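Local coordinates for protein beta-N-acetylhexosaminidase (Beutenbergia cavernae, PDB 5BU9) that probably hydrolyses terminal non-reducing N-acetyl-D-hexosamine residues from N-acetyl-beta-D-hexosaminides as a member of glycoside hydrolase family 3, at residues 92-97 against 114-119; 98-103 against 151-156; 132-137 against 165-170; 181-186 against 215-220. All coordinates share one frame; numbering follows the deposited sequence.

Interaction 1. Residues 92-97 against 114-119; sequences GFSDIP and ATTWGA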
loop_
_atom_site.group_PDB
_atom_site.type_symbol
_atom_site.label_atom_id
_atom_site.label_comp_id
_atom_site.label_asym_id
_atom_site.label_seq_id
_atom_site.Cartn_x
_atom_site.Cartn_y
_atom_site.Cartn_z
ATOM N N GLY A 92 -5.309 21.616 11.067
ATOM C CA GLY A 92 -6.185 21.218 9.971
ATOM C C GLY A 92 -6.446 19.720 9.868
ATOM O O GLY A 92 -7.247 19.283 9.047
ATOM N N PHE A 93 -5.759 18.928 10.691
ATOM C CA PHE A 93 -5.968 17.476 10.722
ATOM C C PHE A 93 -6.686 17.049 11.993
ATOM O O PHE A 93 -6.309 17.474 13.101
ATOM C CB PHE A 93 -4.634 16.723 10.628
ATOM C CG PHE A 93 -4.017 16.725 9.250
ATOM C CD1 PHE A 93 -4.609 16.027 8.206
ATOM C CD2 PHE A 93 -2.820 17.393 9.012
ATOM C CE1 PHE A 93 -4.039 16.025 6.924
ATOM C CE2 PHE A 93 -2.231 17.388 7.742
ATOM C CZ PHE A 93 -2.851 16.703 6.695
ATOM N N SER A 94 -7.710 16.213 11.843
ATOM C CA SER A 94 -8.352 15.550 12.987
ATOM C C SER A 94 -7.365 14.666 13.756
ATOM O O SER A 94 -6.357 14.237 13.201
ATOM C CB SER A 94 -9.525 14.702 12.513
ATOM O OG SER A 94 -10.428 15.528 11.811
ATOM N N ASP A 95 -7.635 14.416 15.036
ATOM C CA ASP A 95 -6.944 13.340 15.745
ATOM C C ASP A 95 -7.825 12.114 15.560
ATOM O O ASP A 95 -8.838 11.961 16.238
ATOM C CB ASP A 95 -6.706 13.656 17.236
ATOM C CG ASP A 95 -5.665 14.775 17.459
ATOM O OD1 ASP A 95 -4.569 14.718 16.848
ATOM O OD2 ASP A 95 -5.937 15.715 18.251
ATOM N N ILE A 96 -7.424 11.260 14.624
ATOM C CA ILE A 96 -8.191 10.102 14.216
ATOM C C ILE A 96 -8.003 8.970 15.226
ATOM O O ILE A 96 -6.888 8.638 15.552
ATOM C CB ILE A 96 -7.765 9.662 12.825
ATOM C CG1 ILE A 96 -7.813 10.853 11.857
ATOM C CG2 ILE A 96 -8.663 8.563 12.340
ATOM C CD1 ILE A 96 -7.240 10.532 10.450
ATOM N N PRO A 97 -9.107 8.381 15.722
ATOM C CA PRO A 97 -9.022 7.269 16.683
ATOM C C PRO A 97 -8.410 6.001 16.071
ATOM O O PRO A 97 -8.268 5.935 14.852
ATOM C CB PRO A 97 -10.492 7.040 17.096
ATOM C CG PRO A 97 -11.325 7.819 16.135
ATOM C CD PRO A 97 -10.481 8.890 15.574
ATOM N N ALA A 114 -15.000 9.545 8.226
ATOM C CA ALA A 114 -13.897 9.257 7.298
ATOM C C ALA A 114 -13.967 10.198 6.113
ATOM O O ALA A 114 -12.960 10.455 5.475
ATOM C CB ALA A 114 -13.925 7.836 6.825
ATOM N N THR A 115 -15.164 10.700 5.825
ATOM C CA THR A 115 -15.320 11.713 4.786
ATOM C C THR A 115 -14.559 12.977 5.203
ATOM O O THR A 115 -13.855 13.612 4.408
ATOM C CB THR A 115 -16.797 12.049 4.548
ATOM O OG1 THR A 115 -17.503 10.855 4.211
ATOM C CG2 THR A 115 -16.946 13.078 3.430
ATOM N N THR A 116 -14.712 13.339 6.466
ATOM C CA THR A 116 -14.004 14.470 7.028
ATOM C C THR A 116 -12.501 14.232 6.948
ATOM O O THR A 116 -11.774 15.093 6.458
ATOM C CB THR A 116 -14.425 14.707 8.474
ATOM O OG1 THR A 116 -15.843 14.892 8.514
ATOM C CG2 THR A 116 -13.722 15.926 9.063
ATOM N N TRP A 117 -12.041 13.061 7.403
ATOM C CA TRP A 117 -10.596 12.739 7.419
ATOM C C TRP A 117 -10.040 12.782 6.010
ATOM O O TRP A 117 -8.959 13.311 5.760
ATOM C CB TRP A 117 -10.345 11.359 8.035
ATOM C CG TRP A 117 -10.870 11.277 9.410
ATOM C CD1 TRP A 117 -11.061 12.320 10.267
ATOM C CD2 TRP A 117 -11.322 10.102 10.098
ATOM N NE1 TRP A 117 -11.593 11.868 11.451
ATOM C CE2 TRP A 117 -11.768 10.511 11.370
ATOM C CE3 TRP A 117 -11.392 8.750 9.763
ATOM C CZ2 TRP A 117 -12.258 9.608 12.316
ATOM C CZ3 TRP A 117 -11.886 7.860 10.694
ATOM C CH2 TRP A 117 -12.317 8.292 11.952
ATOM N N GLY A 118 -10.800 12.228 5.078
ATOM C CA GLY A 118 -10.426 12.278 3.676
ATOM C C GLY A 118 -10.288 13.676 3.098
ATOM O O GLY A 118 -9.364 13.917 2.314
ATOM N N ALA A 119 -11.195 14.586 3.480
ATOM C CA ALA A 119 -11.191 15.965 2.977
ATOM C C ALA A 119 -9.892 16.690 3.388
ATOM O O ALA A 119 -9.331 17.490 2.632
ATOM C CB ALA A 119 -12.425 16.731 3.488
#
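The indole of W117 has I96 on one face. The methyl CG2 of I96 sits 3.5 Å from the centroid of the six-membered ring and only 3° off its normal, a CH-pi contact. I96 CG1 and CD1 lie by the five-membered ring, with CD1 3.8 Å from W117 CG. The opposite face is met by the helix itself, with A114 N above the rim. At the pyrrole edge, near the ring plane, S94 OG lies 3.6 Å from W117 CD1. P97 CD comes obliquely to W117 CZ2, at 3.8 Å. Here the loop that follows strand 85-86 lies against helix 107-123, an outer helix of the TIM-barrel domain of this family. No hydrogen bond joins the two segments directly. S94 OG instead bonds E120 one turn further along the same helix. An alanine in place of W117 would probably leave the I96 methyl CG2 without its ring face and open a gap between loop and helix. The loop has other holds: Q86 bonds both I96 N and S94 O through its side-chain amide. Q102 packs on the side chains of I96 and W117.

Interaction 2. Residues 98-103 against 151-156; sequences TALDQG and YFHREF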
loop_
_atom_site.group_PDB
_atom_site.type_symbol
_atom_site.label_atom_id
_atom_site.label_comp_id
_atom_site.label_asym_id
_atom_site.label_seq_id
_atom_site.Cartn_x
_atom_site.Cartn_y
_atom_site.Cartn_z
ATOM N N THR A 98 -8.023 5.034 16.908
ATOM C CA THR A 98 -7.525 3.738 16.444
ATOM C C THR A 98 -8.634 3.105 15.615
ATOM O O THR A 98 -9.806 3.424 15.832
ATOM C CB THR A 98 -7.156 2.790 17.620
ATOM O OG1 THR A 98 -8.331 2.514 18.398
ATOM C CG2 THR A 98 -6.111 3.414 18.528
ATOM N N ALA A 99 -8.270 2.239 14.666
ATOM C CA ALA A 99 -9.260 1.487 13.906
ATOM C C ALA A 99 -10.133 0.679 14.858
ATOM O O ALA A 99 -11.304 0.422 14.569
ATOM C CB ALA A 99 -8.585 0.560 12.873
ATOM N N LEU A 100 -9.575 0.277 16.001
ATOM C CA LEU A 100 -10.354 -0.546 16.932
ATOM C C LEU A 100 -11.510 0.290 17.467
ATOM O O LEU A 100 -12.664 -0.166 17.469
ATOM C CB LEU A 100 -9.491 -1.088 18.077
ATOM C CG LEU A 100 -10.257 -1.904 19.121
ATOM C CD1 LEU A 100 -11.023 -3.060 18.481
ATOM C CD2 LEU A 100 -9.326 -2.412 20.210
ATOM N N ASP A 101 -11.200 1.517 17.899
ATOM C CA ASP A 101 -12.237 2.490 18.292
ATOM C C ASP A 101 -13.202 2.757 17.133
ATOM O O ASP A 101 -14.411 2.773 17.328
ATOM C CB ASP A 101 -11.613 3.804 18.754
ATOM C CG ASP A 101 -11.024 3.718 20.146
ATOM O OD1 ASP A 101 -11.261 2.720 20.852
ATOM O OD2 ASP A 101 -10.320 4.659 20.540
ATOM N N GLN A 102 -12.667 2.928 15.920
ATOM C CA GLN A 102 -13.520 3.129 14.747
ATOM C C GLN A 102 -14.489 1.948 14.579
ATOM O O GLN A 102 -15.638 2.127 14.177
ATOM C CB GLN A 102 -12.674 3.317 13.484
ATOM C CG GLN A 102 -11.869 4.621 13.422
ATOM C CD GLN A 102 -10.920 4.658 12.229
ATOM O OE1 GLN A 102 -11.286 4.291 11.105
ATOM N NE2 GLN A 102 -9.688 5.073 12.474
ATOM N N GLY A 103 -14.028 0.742 14.903
ATOM C CA GLY A 103 -14.878 -0.438 14.841
ATOM C C GLY A 103 -16.091 -0.443 15.775
ATOM O O GLY A 103 -17.019 -1.218 15.585
ATOM N N TYR A 151 -1.475 -5.567 18.470
ATOM C CA TYR A 151 -0.708 -4.856 19.495
ATOM C C TYR A 151 -0.993 -3.354 19.457
ATOM O O TYR A 151 -1.014 -2.704 20.492
ATOM C CB TYR A 151 0.804 -5.106 19.313
ATOM C CG TYR A 151 1.644 -4.412 20.357
ATOM C CD1 TYR A 151 1.794 -4.956 21.643
ATOM C CD2 TYR A 151 2.285 -3.204 20.069
ATOM C CE1 TYR A 151 2.544 -4.291 22.616
ATOM C CE2 TYR A 151 3.034 -2.543 21.032
ATOM C CZ TYR A 151 3.165 -3.084 22.298
ATOM O OH TYR A 151 3.922 -2.419 23.233
ATOM N N PHE A 152 -1.224 -2.835 18.250
ATOM C CA PHE A 152 -1.361 -1.410 17.999
ATOM C C PHE A 152 -2.806 -0.970 17.798
ATOM O O PHE A 152 -3.050 0.177 17.424
ATOM C CB PHE A 152 -0.552 -1.023 16.754
ATOM C CG PHE A 152 0.942 -1.023 16.963
ATOM C CD1 PHE A 152 1.544 -0.073 17.800
ATOM C CD2 PHE A 152 1.748 -1.956 16.304
ATOM C CE1 PHE A 152 2.920 -0.057 17.978
ATOM C CE2 PHE A 152 3.129 -1.960 16.477
ATOM C CZ PHE A 152 3.726 -0.998 17.320
ATOM N N HIS A 153 -3.751 -1.884 18.010
ATOM C CA HIS A 153 -5.189 -1.586 17.854
ATOM C C HIS A 153 -5.535 -1.111 16.436
ATOM O O HIS A 153 -6.377 -0.230 16.272
ATOM C CB HIS A 153 -5.647 -0.537 18.875
ATOM C CG HIS A 153 -5.163 -0.806 20.268
ATOM N ND1 HIS A 153 -5.358 -2.016 20.899
ATOM C CD2 HIS A 153 -4.454 -0.042 21.133
ATOM C CE1 HIS A 153 -4.798 -1.982 22.095
ATOM N NE2 HIS A 153 -4.243 -0.794 22.263
ATOM N N ARG A 154 -4.891 -1.705 15.423
ATOM C CA ARG A 154 -5.109 -1.303 14.030
ATOM C C ARG A 154 -6.181 -2.113 13.323
ATOM O O ARG A 154 -6.493 -1.823 12.174
ATOM C CB ARG A 154 -3.821 -1.404 13.239
ATOM C CG ARG A 154 -2.742 -0.500 13.769
ATOM C CD ARG A 154 -1.413 -0.934 13.147
ATOM N NE ARG A 154 -1.335 -0.697 11.701
ATOM C CZ ARG A 154 -0.371 -1.187 10.913
ATOM N NH1 ARG A 154 0.580 -1.959 11.420
ATOM N NH2 ARG A 154 -0.361 -0.928 9.614
ATOM N N GLU A 155 -6.741 -3.103 14.021
ATOM C CA GLU A 155 -7.820 -3.947 13.506
ATOM C C GLU A 155 -9.155 -3.268 13.820
ATOM O O GLU A 155 -9.264 -2.554 14.811
ATOM C CB GLU A 155 -7.786 -5.376 14.119
ATOM C CG GLU A 155 -8.388 -5.515 15.582
ATOM C CD GLU A 155 -7.386 -5.137 16.675
ATOM O OE1 GLU A 155 -6.317 -4.592 16.342
ATOM O OE2 GLU A 155 -7.662 -5.364 17.868
ATOM N N PHE A 156 -10.157 -3.492 12.969
ATOM C CA PHE A 156 -11.503 -2.959 13.195
ATOM C C PHE A 156 -12.305 -3.897 14.099
ATOM O O PHE A 156 -13.293 -3.493 14.689
ATOM C CB PHE A 156 -12.242 -2.748 11.872
ATOM C CG PHE A 156 -11.830 -1.501 11.112
ATOM C CD1 PHE A 156 -12.326 -0.249 11.476
ATOM C CD2 PHE A 156 -10.985 -1.588 10.007
ATOM C CE1 PHE A 156 -11.975 0.896 10.773
ATOM C CE2 PHE A 156 -10.619 -0.449 9.298
ATOM C CZ PHE A 156 -11.117 0.799 9.681
#
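The short helix 99-102 lies against segment 151-156, part of the loop that precedes helix 160-176 of the TIM barrel, with A99 and R154 CA atoms 5.0 Å apart and G103 and F156 CA atoms 4.5 Å apart. One hydrogen bond crosses, from L100 N to H153 O at 3.2 Å. It is bent, 144° at the hydrogen. T98 is the N-cap of the helix, and its OG1 accepts from D101 N. G103 CA makes a CA-H...O contact with F156 O at 3.4 Å; a CB at this glycine would clash with that oxygen. A99 CB stands over the centre of the F156 ring, a CH-pi contact 3.9 Å from the centroid. Q102 OE1 meets the edge of the same ring at CE1, 3.5 Å away, with amide and ring planes 77° apart. The Q102 NE2 end is held by the carbonyls of P97 and E81. T98 and H153 lie side by side, CB to CB at 3.9 Å. L100 runs alongside E155 and crosses H153. F156 also packs on H166 and A167 of helix 160-176 and on L110 of helix 107-123. R154 forms a salt bridge with E81 and packs on K184 and H185 of strand 180-186.

Interaction 3. Residues 132-137 against 165-170; sequences PVMDVV and SHANAF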
loop_
_atom_site.group_PDB
_atom_site.type_symbol
_atom_site.label_atom_id
_atom_site.label_comp_id
_atom_site.label_asym_id
_atom_site.label_seq_id
_atom_site.Cartn_x
_atom_site.Cartn_y
_atom_site.Cartn_z
ATOM N N PRO A 132 -8.042 1.166 4.441
ATOM C CA PRO A 132 -8.137 0.598 5.784
ATOM C C PRO A 132 -7.463 -0.763 5.919
ATOM O O PRO A 132 -7.356 -1.513 4.956
ATOM C CB PRO A 132 -9.645 0.465 5.983
ATOM C CG PRO A 132 -10.150 0.114 4.562
ATOM C CD PRO A 132 -9.254 0.886 3.634
ATOM N N VAL A 133 -7.031 -1.068 7.134
ATOM C CA VAL A 133 -6.636 -2.418 7.539
ATOM C C VAL A 133 -7.833 -3.363 7.548
ATOM O O VAL A 133 -8.779 -3.172 8.300
ATOM C CB VAL A 133 -5.979 -2.387 8.926
ATOM C CG1 VAL A 133 -5.830 -3.767 9.479
ATOM C CG2 VAL A 133 -4.635 -1.690 8.860
HETATM N N MSE A 134 -7.795 -4.399 6.726
HETATM C CA MSE A 134 -8.867 -5.386 6.755
HETATM C C MSE A 134 -8.377 -6.729 7.281
HETATM O O MSE A 134 -9.029 -7.755 7.089
HETATM C CB MSE A 134 -9.483 -5.538 5.371
HETATM C CG MSE A 134 -10.054 -4.225 4.873
HETATM SE SE MSE A 134 -11.318 -4.444 3.418
HETATM C CE MSE A 134 -12.877 -4.956 4.487
ATOM N N ASP A 135 -7.224 -6.698 7.947
ATOM C CA ASP A 135 -6.697 -7.846 8.638
ATOM C C ASP A 135 -7.703 -8.203 9.711
ATOM O O ASP A 135 -8.312 -7.315 10.283
ATOM C CB ASP A 135 -5.330 -7.546 9.285
ATOM C CG ASP A 135 -4.240 -7.269 8.273
ATOM O OD1 ASP A 135 -4.099 -8.042 7.287
ATOM O OD2 ASP A 135 -3.516 -6.269 8.488
ATOM N N VAL A 136 -7.881 -9.485 9.993
ATOM C CA VAL A 136 -8.764 -9.882 11.079
ATOM C C VAL A 136 -7.949 -10.495 12.203
ATOM O O VAL A 136 -7.200 -11.428 11.964
ATOM C CB VAL A 136 -9.844 -10.855 10.584
ATOM C CG1 VAL A 136 -10.687 -11.296 11.724
ATOM C CG2 VAL A 136 -10.718 -10.179 9.560
ATOM N N VAL A 137 -8.093 -9.974 13.419
ATOM C CA VAL A 137 -7.404 -10.522 14.581
ATOM C C VAL A 137 -8.358 -11.579 15.168
ATOM O O VAL A 137 -9.563 -11.434 15.067
ATOM C CB VAL A 137 -7.006 -9.396 15.575
ATOM C CG1 VAL A 137 -6.434 -9.940 16.862
ATOM C CG2 VAL A 137 -5.968 -8.499 14.948
ATOM N N SER A 165 -17.730 -4.291 7.352
ATOM C CA SER A 165 -18.674 -3.178 7.405
ATOM C C SER A 165 -17.976 -1.863 7.826
ATOM O O SER A 165 -18.335 -0.784 7.368
ATOM C CB SER A 165 -19.847 -3.500 8.336
ATOM O OG SER A 165 -19.444 -3.716 9.674
ATOM N N HIS A 166 -16.957 -1.944 8.668
ATOM C CA HIS A 166 -16.326 -0.716 9.080
ATOM C C HIS A 166 -15.274 -0.266 8.075
ATOM O O HIS A 166 -15.267 0.912 7.694
ATOM C CB HIS A 166 -15.777 -0.862 10.497
ATOM C CG HIS A 166 -16.867 -1.024 11.506
ATOM N ND1 HIS A 166 -17.458 -2.239 11.763
ATOM C CD2 HIS A 166 -17.544 -0.112 12.244
ATOM C CE1 HIS A 166 -18.423 -2.077 12.652
ATOM N NE2 HIS A 166 -18.496 -0.796 12.959
ATOM N N ALA A 167 -14.428 -1.176 7.600
ATOM C CA ALA A 167 -13.398 -0.766 6.646
ATOM C C ALA A 167 -14.054 -0.270 5.366
ATOM O O ALA A 167 -13.577 0.692 4.753
ATOM C CB ALA A 167 -12.409 -1.898 6.347
ATOM N N ASN A 168 -15.161 -0.892 4.970
ATOM C CA ASN A 168 -15.827 -0.468 3.735
ATOM C C ASN A 168 -16.488 0.900 3.917
ATOM O O ASN A 168 -16.604 1.675 2.966
ATOM C CB ASN A 168 -16.870 -1.494 3.275
ATOM C CG ASN A 168 -16.242 -2.725 2.677
ATOM O OD1 ASN A 168 -15.047 -2.730 2.366
ATOM N ND2 ASN A 168 -17.041 -3.781 2.512
ATOM N N ALA A 169 -16.918 1.176 5.146
ATOM C CA ALA A 169 -17.506 2.455 5.483
ATOM C C ALA A 169 -16.400 3.497 5.377
ATOM O O ALA A 169 -16.579 4.543 4.763
ATOM C CB ALA A 169 -18.087 2.422 6.857
ATOM N N PHE A 170 -15.237 3.164 5.941
ATOM C CA PHE A 170 -14.071 4.059 5.946
ATOM C C PHE A 170 -13.678 4.369 4.499
ATOM O O PHE A 170 -13.509 5.519 4.137
ATOM C CB PHE A 170 -12.928 3.406 6.760
ATOM C CG PHE A 170 -11.599 4.154 6.763
ATOM C CD1 PHE A 170 -10.690 4.013 5.716
ATOM C CD2 PHE A 170 -11.209 4.894 7.873
ATOM C CE1 PHE A 170 -9.459 4.641 5.745
ATOM C CE2 PHE A 170 -9.975 5.517 7.908
ATOM C CZ PHE A 170 -9.092 5.394 6.833
#
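P132 and M134, in the loop after barrel strand 128-129, pack on helix 160-176, the helix that leads on to strand 180-186, within one beta-alpha-beta unit of the TIM barrel. P132 follows a cis peptide bond, and its ring rests on the helix at A167. P132 CG lies 3.5 Å from A167 CB and is as close to the carbonyl oxygen of that residue. P132 CB touches the F170 ring obliquely, 3.7 Å from CD1. The two side chains slide past each other in opposite directions. F170 CG is anti to the backbone N (chi1 175°), and from there CD1 meets the proline. M134, present as selenomethionine, adds the other wall around the A167 methyl. M134 CG and CE each lie 3.6 Å from A167 CB; the bend at chi3 (80°) turns CE back to the methyl. M134 CE also reaches N168 OD1, at 3.8 Å. No hydrogen bond spans the two segments, and the contact is buried. An alanine at F170 would probably leave P132 CB without its ring partner and open a gap that W117 and Q102, which also pack on this ring, would border. Backbone hydrogen bonding ties P132 to K184 of strand 180-186. The loop thus joins helix 160-176 to strand 180-186 in the beta-alpha-beta unit of this TIM barrel.

Interaction 4. Residues 181-186 against 215-220; sequences TVIKHF and QAFAAG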
loop_
_atom_site.group_PDB
_atom_site.type_symbol
_atom_site.label_atom_id
_atom_site.label_comp_id
_atom_site.label_asym_id
_atom_site.label_seq_id
_atom_site.Cartn_x
_atom_site.Cartn_y
_atom_site.Cartn_z
ATOM N N THR A 181 -8.471 4.274 -1.495
ATOM C CA THR A 181 -7.922 3.511 -0.382
ATOM C C THR A 181 -7.169 2.269 -0.874
ATOM O O THR A 181 -7.317 1.853 -2.026
ATOM C CB THR A 181 -9.031 3.097 0.579
ATOM O OG1 THR A 181 -10.151 2.615 -0.178
ATOM C CG2 THR A 181 -9.472 4.313 1.425
ATOM N N VAL A 182 -6.321 1.725 -0.010
ATOM C CA VAL A 182 -5.628 0.471 -0.266
ATOM C C VAL A 182 -5.950 -0.503 0.853
ATOM O O VAL A 182 -5.524 -0.286 1.971
ATOM C CB VAL A 182 -4.132 0.701 -0.348
ATOM C CG1 VAL A 182 -3.407 -0.618 -0.643
ATOM C CG2 VAL A 182 -3.828 1.792 -1.418
ATOM N N ILE A 183 -6.715 -1.559 0.600
ATOM C CA ILE A 183 -7.018 -2.466 1.717
ATOM C C ILE A 183 -5.766 -3.311 1.988
ATOM O O ILE A 183 -5.053 -3.692 1.053
ATOM C CB ILE A 183 -8.289 -3.314 1.440
ATOM C CG1 ILE A 183 -8.155 -4.121 0.162
ATOM C CG2 ILE A 183 -9.512 -2.410 1.307
ATOM C CD1 ILE A 183 -9.262 -5.122 0.023
ATOM N N LYS A 184 -5.453 -3.550 3.256
ATOM C CA LYS A 184 -4.176 -4.196 3.617
ATOM C C LYS A 184 -4.373 -5.079 4.873
ATOM O O LYS A 184 -5.322 -4.838 5.625
ATOM C CB LYS A 184 -3.119 -3.121 3.832
ATOM C CG LYS A 184 -3.367 -2.185 5.023
ATOM C CD LYS A 184 -2.318 -1.082 4.984
ATOM C CE LYS A 184 -2.258 -0.306 6.274
ATOM N NZ LYS A 184 -1.298 0.870 6.210
ATOM N N HIS A 185 -3.557 -6.110 5.103
ATOM C CA HIS A 185 -2.473 -6.581 4.240
ATOM C C HIS A 185 -2.752 -8.015 3.808
ATOM O O HIS A 185 -2.662 -8.931 4.617
ATOM C CB HIS A 185 -1.111 -6.555 4.977
ATOM C CG HIS A 185 -0.867 -5.328 5.797
ATOM N ND1 HIS A 185 -1.584 -5.037 6.938
ATOM C CD2 HIS A 185 0.050 -4.335 5.664
ATOM C CE1 HIS A 185 -1.131 -3.910 7.463
ATOM N NE2 HIS A 185 -0.132 -3.466 6.715
ATOM N N PHE A 186 -3.056 -8.212 2.536
ATOM C CA PHE A 186 -3.505 -9.499 2.030
ATOM C C PHE A 186 -2.372 -10.531 2.080
ATOM O O PHE A 186 -1.242 -10.232 1.694
ATOM C CB PHE A 186 -4.022 -9.329 0.595
ATOM C CG PHE A 186 -4.687 -10.526 0.058
ATOM C CD1 PHE A 186 -6.050 -10.690 0.212
ATOM C CD2 PHE A 186 -3.966 -11.494 -0.606
ATOM C CE1 PHE A 186 -6.702 -11.796 -0.289
ATOM C CE2 PHE A 186 -4.622 -12.639 -1.120
ATOM C CZ PHE A 186 -5.982 -12.780 -0.952
ATOM N N GLN A 215 -11.928 -13.687 3.764
ATOM C CA GLN A 215 -13.324 -13.296 3.566
ATOM C C GLN A 215 -13.497 -11.766 3.706
ATOM O O GLN A 215 -14.254 -11.143 2.983
ATOM C CB GLN A 215 -14.222 -14.017 4.559
ATOM C CG GLN A 215 -14.390 -15.513 4.317
ATOM C CD GLN A 215 -14.854 -16.220 5.589
ATOM O OE1 GLN A 215 -15.626 -15.660 6.379
ATOM N NE2 GLN A 215 -14.360 -17.439 5.810
ATOM N N ALA A 216 -12.779 -11.151 4.631
ATOM C CA ALA A 216 -12.846 -9.695 4.766
ATOM C C ALA A 216 -12.349 -9.018 3.499
ATOM O O ALA A 216 -12.954 -8.064 3.060
ATOM C CB ALA A 216 -12.031 -9.213 5.973
ATOM N N PHE A 217 -11.229 -9.506 2.935
ATOM C CA PHE A 217 -10.637 -8.852 1.762
ATOM C C PHE A 217 -11.585 -8.995 0.600
ATOM O O PHE A 217 -11.761 -8.040 -0.148
ATOM C CB PHE A 217 -9.242 -9.407 1.423
ATOM C CG PHE A 217 -8.178 -8.932 2.369
ATOM C CD1 PHE A 217 -7.798 -7.602 2.384
ATOM C CD2 PHE A 217 -7.617 -9.784 3.289
ATOM C CE1 PHE A 217 -6.836 -7.120 3.265
ATOM C CE2 PHE A 217 -6.640 -9.321 4.190
ATOM C CZ PHE A 217 -6.257 -7.980 4.175
ATOM N N ALA A 218 -12.205 -10.174 0.463
ATOM C CA ALA A 218 -13.189 -10.404 -0.600
ATOM C C ALA A 218 -14.282 -9.348 -0.515
ATOM O O ALA A 218 -14.608 -8.728 -1.528
ATOM C CB ALA A 218 -13.779 -11.820 -0.528
ATOM N N ALA A 219 -14.807 -9.100 0.691
ATOM C CA ALA A 219 -15.850 -8.087 0.862
ATOM C C ALA A 219 -15.343 -6.671 0.516
ATOM O O ALA A 219 -16.114 -5.833 0.060
ATOM C CB ALA A 219 -16.397 -8.116 2.273
ATOM N N GLY A 220 -14.054 -6.415 0.720
ATOM C CA GLY A 220 -13.456 -5.150 0.325
ATOM C C GLY A 220 -13.393 -5.013 -1.191
ATOM O O GLY A 220 -13.687 -3.958 -1.758
#
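Strand 180-186 passes helix 212-222 with the I183 and G220 CA atoms 7.1 Å apart, and the chain turns a corner at H185, which follows a cis peptide bond. F217 reaches from the helix into this corner. The F186 ring turns its edge to one face of F217 in an offset edge-to-face pair, with centroids 5.3 Å apart and planes at 69°. F186 CD1 makes the approach, 3.5 Å from F217 CG. F186 CA lies over the same face, 4.1 Å from the ring centroid, a CH-pi contact. The far edge of F217 abuts backbone: its CZ is 3.4 Å from H185 N, near the ring plane. I183 CD1 closes another part of the rim, 3.7 Å from F217 CD1. I183 CG1 lies between the backbone N and the carbonyl carbon (chi1 57°), and CD1 continues toward the helix. There it meets G220 CA at 4.2 Å. A CB on G220 would clash with that methyl. K184 and H185 point away from the helix. K184 NZ binds the carbonyl of L130 and forms a salt bridge with E81, and H185 ND1 binds D135. K184 NZ and H185 NE2 both bond a glycerol, consistent with the sugar-binding lysine and histidine of related family 3 hexosaminidases. F186 packs on I250, L254 and L255 of helix 248-258, while I183 touches V228 of the next barrel strand, 227-230.

How the interactions relate
Interactions 1 and 2 interleave along the chain, as do 2 and 3; interaction 4 follows interaction 3. Q102 joins interactions 1 and 2: its NE2 is 2.9 Å from P97 O, and its OE1 is 3.6 Å from W117 CZ3. F170 of interaction 3 touches both W117 and Q102. The centres of interactions 2 and 3 are about 9 Å apart, and those of 3 and 4 about 7 Å. Probable hydrogen bonds join interactions 3 and 4: M134 N to K184 O at 2.7 Å and D135 OD2 to H185 ND1 at 2.8 Å. R154, K184 and H185 all bond a glycerol, probably from the crystallisation liquor, at what may be the substrate pocket. Interaction 1 is peripheral packing.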